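Epsilon (Streptococcus pyogenes, PDB 1GVN) neutralises its cognate zeta toxin as the antitoxin of a plasmid-borne type II toxin-antitoxin system that kills cells which lose the plasmid. Local coordinates at residues Q67-H70 / E71-S75; S20-N23 / R24-Y28; V56-F59 / D60-L63. One frame throughout, in Å; residues are numbered along the deposited sequence.

Contact 1 (Q67-H70 / E71-S75); sequences QAVH and EYWRS
Within helix 63-83, local i to i+4 side-chain contacts pair His70 with Arg74 in a polar stack on one flank and Val69 with Trp73 in an apolar contact on another. The guanidinium of Arg74 lies flat on the His70 imidazole, centres 3.7 Å apart and planes 22° from parallel, with NH2 over the middle of the ring. His70 presents that face because CG is anti to the backbone N (chi1 -169°), while Arg74 reaches back along the helix on a chain extended from CG to NE. Its NH1 forms a salt bridge with Glu71, 2.9 Å to OE1, on the lone pair pointing away from OE2; the same NH1 donates to a water that in turn donates to Gln67 O. The guanidinium is thus held both flat on the ring and at its edge. On the apolar flank, Val69 lies alongside Trp73, its CG1 meeting the rim of the indole in its plane, 3.7 Å from CD1. Beneath run the i to i+4 backbone bonds, among them Trp73 N to Val69 O at 3.1 Å. His70 also bonds to Glu10 and, like Arg74, to an acidic side chain of another protein's chain. Val69 and Trp73 face Ile14 and Leu17 of helix 5-31; Tyr72 and Trp73 press on Leu50 and Ala53 of helix 42-54, and Tyr72 OH bonds to Gln49 of the second subunit.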
loop_
_atom_site.group_PDB
_atom_site.type_symbol
_atom_site.label_atom_id
_atom_site.label_comp_id
_atom_site.label_asym_id
_atom_site.label_seq_id
_atom_site.Cartn_x
_atom_site.Cartn_y
_atom_site.Cartn_z
ATOM N N GLN A 67 -0.490 8.640 -12.961
ATOM C CA GLN A 67 -1.111 9.528 -11.995
ATOM C C GLN A 67 -1.622 8.702 -10.818
ATOM O O GLN A 67 -1.620 9.164 -9.676
ATOM C CB GLN A 67 -2.246 10.315 -12.661
ATOM C CG GLN A 67 -1.765 11.156 -13.844
ATOM C CD GLN A 67 -2.903 11.821 -14.598
ATOM O OE1 GLN A 67 -3.903 11.182 -14.919
ATOM N NE2 GLN A 67 -2.747 13.105 -14.894
ATOM N N ALA A 68 -2.044 7.474 -11.098
ATOM C CA ALA A 68 -2.510 6.583 -10.045
ATOM C C ALA A 68 -1.298 6.189 -9.202
ATOM O O ALA A 68 -1.364 6.186 -7.976
ATOM C CB ALA A 68 -3.156 5.343 -10.641
ATOM N N VAL A 69 -0.189 5.865 -9.862
ATOM C CA VAL A 69 1.026 5.490 -9.143
ATOM C C VAL A 69 1.471 6.655 -8.276
ATOM O O VAL A 69 1.901 6.470 -7.140
ATOM C CB VAL A 69 2.176 5.128 -10.106
ATOM C CG1 VAL A 69 3.486 4.999 -9.333
ATOM C CG2 VAL A 69 1.867 3.820 -10.806
ATOM N N HIS A 70 1.360 7.864 -8.820
ATOM C CA HIS A 70 1.749 9.060 -8.091
ATOM C C HIS A 70 0.907 9.178 -6.815
ATOM O O HIS A 70 1.430 9.496 -5.747
ATOM C CB HIS A 70 1.567 10.292 -8.984
ATOM C CG HIS A 70 2.181 11.541 -8.433
ATOM N ND1 HIS A 70 2.306 12.697 -9.175
ATOM C CD2 HIS A 70 2.693 11.822 -7.212
ATOM C CE1 HIS A 70 2.866 13.635 -8.432
ATOM N NE2 HIS A 70 3.109 13.130 -7.236
ATOM N N GLU A 71 -0.390 8.907 -6.920
ATOM C CA GLU A 71 -1.262 8.981 -5.749
ATOM C C GLU A 71 -0.879 7.891 -4.747
ATOM O O GLU A 71 -0.918 8.109 -3.536
ATOM C CB GLU A 71 -2.727 8.826 -6.159
ATOM C CG GLU A 71 -3.715 8.802 -4.988
ATOM C CD GLU A 71 -3.507 9.944 -4.005
ATOM O OE1 GLU A 71 -3.003 11.010 -4.418
ATOM O OE2 GLU A 71 -3.861 9.783 -2.819
ATOM N N TYR A 72 -0.514 6.719 -5.256
ATOM C CA TYR A 72 -0.096 5.611 -4.399
ATOM C C TYR A 72 1.007 6.091 -3.462
ATOM O O TYR A 72 0.953 5.887 -2.247
ATOM C CB TYR A 72 0.453 4.457 -5.242
ATOM C CG TYR A 72 1.126 3.371 -4.426
ATOM C CD1 TYR A 72 0.385 2.335 -3.863
ATOM C CD2 TYR A 72 2.501 3.403 -4.186
ATOM C CE1 TYR A 72 0.998 1.350 -3.079
ATOM C CE2 TYR A 72 3.124 2.423 -3.403
ATOM C CZ TYR A 72 2.368 1.403 -2.855
ATOM O OH TYR A 72 2.981 0.428 -2.092
ATOM N N TRP A 73 2.018 6.727 -4.040
ATOM C CA TRP A 73 3.133 7.209 -3.250
ATOM C C TRP A 73 2.754 8.344 -2.322
ATOM O O TRP A 73 3.347 8.492 -1.257
ATOM C CB TRP A 73 4.297 7.590 -4.165
ATOM C CG TRP A 73 4.921 6.366 -4.744
ATOM C CD1 TRP A 73 4.794 5.902 -6.022
ATOM C CD2 TRP A 73 5.689 5.390 -4.037
ATOM N NE1 TRP A 73 5.434 4.689 -6.151
ATOM C CE2 TRP A 73 5.991 4.354 -4.946
ATOM C CE3 TRP A 73 6.149 5.290 -2.716
ATOM C CZ2 TRP A 73 6.735 3.228 -4.579
ATOM C CZ3 TRP A 73 6.888 4.173 -2.352
ATOM C CH2 TRP A 73 7.173 3.155 -3.283
ATOM N N ARG A 74 1.762 9.141 -2.708
ATOM C CA ARG A 74 1.320 10.213 -1.828
ATOM C C ARG A 74 0.669 9.545 -0.617
ATOM O O ARG A 74 0.935 9.922 0.524
ATOM C CB ARG A 74 0.281 11.123 -2.497
ATOM C CG ARG A 74 0.778 11.941 -3.685
ATOM C CD ARG A 74 -0.220 13.067 -3.995
ATOM N NE ARG A 74 0.021 13.706 -5.285
ATOM C CZ ARG A 74 -0.542 13.320 -6.426
ATOM N NH1 ARG A 74 -1.386 12.295 -6.438
ATOM N NH2 ARG A 74 -0.260 13.957 -7.555
ATOM N N SER A 75 -0.180 8.549 -0.862
ATOM C CA SER A 75 -0.854 7.878 0.249
ATOM C C SER A 75 0.121 7.141 1.156
ATOM O O SER A 75 -0.045 7.150 2.375
ATOM C CB SER A 75 -1.935 6.906 -0.245
ATOM O OG SER A 75 -1.379 5.816 -0.956
HETATM O O HOH W 1 -2.168 11.534 -9.108
#

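Contact 2 (S20-N23 / R24-Y28)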
loop_
_atom_site.group_PDB
_atom_site.type_symbol
_atom_site.label_atom_id
_atom_site.label_comp_id
_atom_site.label_asym_id
_atom_site.label_seq_id
_atom_site.Cartn_x
_atom_site.Cartn_y
_atom_site.Cartn_z
ATOM N N SER A 20 11.846 8.953 -1.333
ATOM C CA SER A 20 11.665 9.597 -0.041
ATOM C C SER A 20 10.899 8.687 0.921
ATOM O O SER A 20 11.301 8.492 2.072
ATOM C CB SER A 20 10.902 10.912 -0.225
ATOM O OG SER A 20 10.627 11.519 1.019
ATOM N N VAL A 21 9.798 8.126 0.437
ATOM C CA VAL A 21 8.954 7.248 1.246
ATOM C C VAL A 21 9.661 5.926 1.550
ATOM O O VAL A 21 9.668 5.458 2.694
ATOM C CB VAL A 21 7.613 6.968 0.514
ATOM C CG1 VAL A 21 6.766 5.984 1.303
ATOM C CG2 VAL A 21 6.852 8.280 0.321
ATOM N N TYR A 22 10.258 5.324 0.528
ATOM C CA TYR A 22 10.951 4.059 0.719
ATOM C C TYR A 22 12.102 4.234 1.709
ATOM O O TYR A 22 12.263 3.441 2.640
ATOM C CB TYR A 22 11.509 3.549 -0.606
ATOM C CG TYR A 22 12.163 2.199 -0.480
ATOM C CD1 TYR A 22 11.401 1.029 -0.490
ATOM C CD2 TYR A 22 13.543 2.088 -0.311
ATOM C CE1 TYR A 22 12.003 -0.228 -0.333
ATOM C CE2 TYR A 22 14.151 0.845 -0.152
ATOM C CZ TYR A 22 13.378 -0.306 -0.164
ATOM O OH TYR A 22 13.986 -1.529 -0.010
ATOM N N ASN A 23 12.900 5.277 1.504
ATOM C CA ASN A 23 14.034 5.531 2.386
ATOM C C ASN A 23 13.624 5.745 3.834
ATOM O O ASN A 23 14.309 5.287 4.738
ATOM C CB ASN A 23 14.859 6.719 1.882
ATOM C CG ASN A 23 15.685 6.365 0.660
ATOM O OD1 ASN A 23 16.086 5.216 0.495
ATOM N ND2 ASN A 23 15.954 7.350 -0.197
ATOM N N ARG A 24 12.505 6.428 4.053
ATOM C CA ARG A 24 12.013 6.654 5.408
ATOM C C ARG A 24 11.744 5.298 6.051
ATOM O O ARG A 24 12.162 5.031 7.176
ATOM C CB ARG A 24 10.714 7.470 5.378
ATOM C CG ARG A 24 10.040 7.646 6.739
ATOM C CD ARG A 24 8.719 8.402 6.601
ATOM N NE ARG A 24 8.922 9.701 5.966
ATOM C CZ ARG A 24 8.256 10.129 4.896
ATOM N NH1 ARG A 24 7.330 9.366 4.329
ATOM N NH2 ARG A 24 8.534 11.317 4.375
ATOM N N VAL A 25 11.039 4.439 5.324
ATOM C CA VAL A 25 10.710 3.113 5.824
ATOM C C VAL A 25 11.954 2.251 6.021
ATOM O O VAL A 25 12.095 1.582 7.051
ATOM C CB VAL A 25 9.732 2.395 4.874
ATOM C CG1 VAL A 25 9.418 0.999 5.404
ATOM C CG2 VAL A 25 8.449 3.208 4.752
ATOM N N LEU A 26 12.852 2.254 5.040
ATOM C CA LEU A 26 14.079 1.471 5.151
ATOM C C LEU A 26 14.871 1.923 6.377
ATOM O O LEU A 26 15.317 1.097 7.175
ATOM C CB LEU A 26 14.951 1.641 3.900
ATOM C CG LEU A 26 16.297 0.895 3.958
ATOM C CD1 LEU A 26 16.069 -0.620 4.049
ATOM C CD2 LEU A 26 17.115 1.232 2.720
ATOM N N ASN A 27 15.045 3.235 6.524
ATOM C CA ASN A 27 15.786 3.769 7.664
ATOM C C ASN A 27 15.224 3.299 8.995
ATOM O O ASN A 27 15.971 2.914 9.895
ATOM C CB ASN A 27 15.799 5.301 7.642
ATOM C CG ASN A 27 17.079 5.859 7.059
ATOM O OD1 ASN A 27 18.156 5.293 7.252
ATOM N ND2 ASN A 27 16.974 6.983 6.351
ATOM N N TYR A 28 13.904 3.337 9.115
ATOM C CA TYR A 28 13.236 2.924 10.342
ATOM C C TYR A 28 13.477 1.445 10.626
ATOM O O TYR A 28 13.877 1.069 11.732
ATOM C CB TYR A 28 11.740 3.215 10.224
ATOM C CG TYR A 28 10.925 2.861 11.446
ATOM C CD1 TYR A 28 10.580 1.539 11.720
ATOM C CD2 TYR A 28 10.468 3.855 12.310
ATOM C CE1 TYR A 28 9.792 1.213 12.819
ATOM C CE2 TYR A 28 9.675 3.539 13.414
ATOM C CZ TYR A 28 9.340 2.216 13.656
ATOM O OH TYR A 28 8.531 1.898 14.724
HETATM O O HOH W 2 8.281 12.680 1.594
#
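A bend at chi3 (-57°) turns the otherwise extended Arg24 side chain back over the preceding turn of helix 5-31, laying one face of its guanidinium above Ser20 O. Ser20 OG, anti to its own backbone N (chi1 176°), reaches the same flank, but OG and Arg24 NH2 stay 4.0 Å apart and are joined by a water, 2.7 Å from OG and 3.1 Å from NH2. The other terminal nitrogen, NH1, passes Val21, coming within 4.2 Å of its CG2 methyl. On another flank Tyr22 and Leu26 meet at an oblique angle: Leu26 CD2 touches the ring at CE2 over 4.1 Å, a loose apolar contact. Asn27 sets its CB 3.3 Å from Asn23 O, beside the backbone bond by which Asn27 N reaches that oxygen at 2.8 Å. The bond from Leu26 N to Tyr22 O is short, 2.7 Å, and nearly straight at the hydrogen (168°). Several polar ends bond to the chain of another protein: Asn23 to its backbone and a polar side chain, Asn27 to a basic one, Ser20 to a polar one and Tyr22 to an acidic one. Arg24 NH1 donates to Asn77 and Ser80 of helix 63-83. Val21 packs on Trp73 of that helix, and Val25 on Ser80; Tyr22 and Val25 lie against Leu47 and Leu50 of helix 42-54, so this part of helix 5-31 packs on both other helices of the chain.

Contact 3 (V56-F59 / D60-L63); sequences VNLF and DYSL
Backbone hydrogen bonds set the course of the loop, where Asp60 N donates to Asn57 O at 3.1 Å and Tyr61 N to Leu58 O at 3.2 Å, two successive i to i+3 bonds. Both donors sit well above the plane of the accepting carbonyl. A water donates to Leu58 O and Tyr61 O, tying the start of this winding to its exit. A side-chain to backbone bond adds to these: Asn57 swings its amide forward along the chain, CG anti to the backbone N (chi1 167°), and OD1 accepts from Phe59 N at 3.1 Å, the donor well above the amide plane. Its other branch, ND2, lies 3.5 Å from Asp60 CB, and the amide and carboxylate planes of the two residues are 16° from parallel. Apolar contacts gather round Tyr61. Leu58 CD2 meets the ring at CD2 across 4.1 Å, approaching obliquely, while Val56 crosses the far end nearly at a right angle, its CB 4.3 Å from Tyr61 CZ. The Tyr61 hydroxyl bonds to the backbone of Gln40 in the second subunit, whose side chain also bonds to Asn57 N and Asp60 OD2. Leu58 and Tyr61 share Leu66 and Val69 of helix 63-83 as a floor. The pattern is an Asx turn at Asn57 leading into a short 3-10 turn, followed by Ser62 as N-cap of the next helix: a compact connection between helices 42-54 and 63-83.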
loop_
_atom_site.group_PDB
_atom_site.type_symbol
_atom_site.label_atom_id
_atom_site.label_comp_id
_atom_site.label_asym_id
_atom_site.label_seq_id
_atom_site.Cartn_x
_atom_site.Cartn_y
_atom_site.Cartn_z
ATOM N N VAL A 56 7.942 -2.226 -10.699
ATOM C CA VAL A 56 7.290 -1.908 -11.967
ATOM C C VAL A 56 8.085 -1.008 -12.905
ATOM O O VAL A 56 8.903 -0.198 -12.467
ATOM C CB VAL A 56 5.917 -1.244 -11.735
ATOM C CG1 VAL A 56 5.050 -2.134 -10.855
ATOM C CG2 VAL A 56 6.101 0.112 -11.098
ATOM N N ASN A 57 7.835 -1.162 -14.203
ATOM C CA ASN A 57 8.491 -0.329 -15.211
ATOM C C ASN A 57 7.526 0.784 -15.588
ATOM O O ASN A 57 6.599 0.573 -16.374
ATOM C CB ASN A 57 8.836 -1.131 -16.462
ATOM C CG ASN A 57 9.219 -0.233 -17.627
ATOM O OD1 ASN A 57 9.842 0.810 -17.433
ATOM N ND2 ASN A 57 8.852 -0.633 -18.838
ATOM N N LEU A 58 7.754 1.969 -15.030
ATOM C CA LEU A 58 6.889 3.111 -15.271
ATOM C C LEU A 58 6.846 3.572 -16.719
ATOM O O LEU A 58 5.906 4.250 -17.121
ATOM C CB LEU A 58 7.304 4.281 -14.374
ATOM C CG LEU A 58 7.314 3.990 -12.869
ATOM C CD1 LEU A 58 7.850 5.208 -12.117
ATOM C CD2 LEU A 58 5.902 3.636 -12.399
ATOM N N PHE A 59 7.852 3.207 -17.505
ATOM C CA PHE A 59 7.881 3.624 -18.901
ATOM C C PHE A 59 6.842 2.906 -19.750
ATOM O O PHE A 59 6.599 3.280 -20.896
ATOM C CB PHE A 59 9.283 3.409 -19.480
ATOM C CG PHE A 59 10.342 4.211 -18.784
ATOM C CD1 PHE A 59 10.246 5.596 -18.720
ATOM C CD2 PHE A 59 11.409 3.581 -18.153
ATOM C CE1 PHE A 59 11.193 6.349 -18.032
ATOM C CE2 PHE A 59 12.361 4.318 -17.462
ATOM C CZ PHE A 59 12.252 5.709 -17.401
ATOM N N ASP A 60 6.214 1.889 -19.175
ATOM C CA ASP A 60 5.204 1.111 -19.885
ATOM C C ASP A 60 3.788 1.568 -19.529
ATOM O O ASP A 60 2.809 1.098 -20.114
ATOM C CB ASP A 60 5.391 -0.375 -19.545
ATOM C CG ASP A 60 4.333 -1.265 -20.171
ATOM O OD1 ASP A 60 4.154 -1.206 -21.407
ATOM O OD2 ASP A 60 3.688 -2.034 -19.423
ATOM N N TYR A 61 3.687 2.499 -18.584
ATOM C CA TYR A 61 2.393 3.002 -18.126
ATOM C C TYR A 61 1.835 4.203 -18.874
ATOM O O TYR A 61 2.578 5.052 -19.365
ATOM C CB TYR A 61 2.465 3.368 -16.639
ATOM C CG TYR A 61 2.458 2.197 -15.684
ATOM C CD1 TYR A 61 2.394 0.881 -16.149
ATOM C CD2 TYR A 61 2.492 2.406 -14.307
ATOM C CE1 TYR A 61 2.363 -0.194 -15.264
ATOM C CE2 TYR A 61 2.461 1.339 -13.417
ATOM C CZ TYR A 61 2.396 0.043 -13.901
ATOM O OH TYR A 61 2.362 -1.014 -13.017
ATOM N N SER A 62 0.510 4.266 -18.941
ATOM C CA SER A 62 -0.174 5.378 -19.582
ATOM C C SER A 62 -0.106 6.527 -18.585
ATOM O O SER A 62 0.269 6.328 -17.426
ATOM C CB SER A 62 -1.637 5.022 -19.848
ATOM O OG SER A 62 -2.331 4.790 -18.629
ATOM N N LEU A 63 -0.472 7.723 -19.027
ATOM C CA LEU A 63 -0.443 8.880 -18.149
ATOM C C LEU A 63 -1.392 8.672 -16.974
ATOM O O LEU A 63 -1.089 9.061 -15.850
ATOM C CB LEU A 63 -0.839 10.140 -18.917
ATOM C CG LEU A 63 -0.986 11.410 -18.076
ATOM C CD1 LEU A 63 0.333 11.734 -17.388
ATOM C CD2 LEU A 63 -1.422 12.564 -18.971
HETATM O O HOH W 3 5.135 5.896 -19.245
#

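Contacts 1 and 2 are buried parts of two different helices, 63-83 and 5-31, whereas contact 3 is a surface loop whose centre lies about 16 Å from the centre of the chain. The two helical contacts lie on opposite sides of that centre and touch where Val21 CG2 packs 3.9 Å from Trp73 O. Contact 3 meets contact 1 through Val69, whose CG2 is 3.7 Å from Tyr61 CE2, and stays clear of contact 2. Each helical contact includes an arginine folded along its own helix; the loop has i to i+3 backbone bonds, an Asx turn and packing round Tyr61, against the i to i+4 bonds of the helices. Contacts 1 and 3 both touch the second subunit, while all three meet another protein's chain.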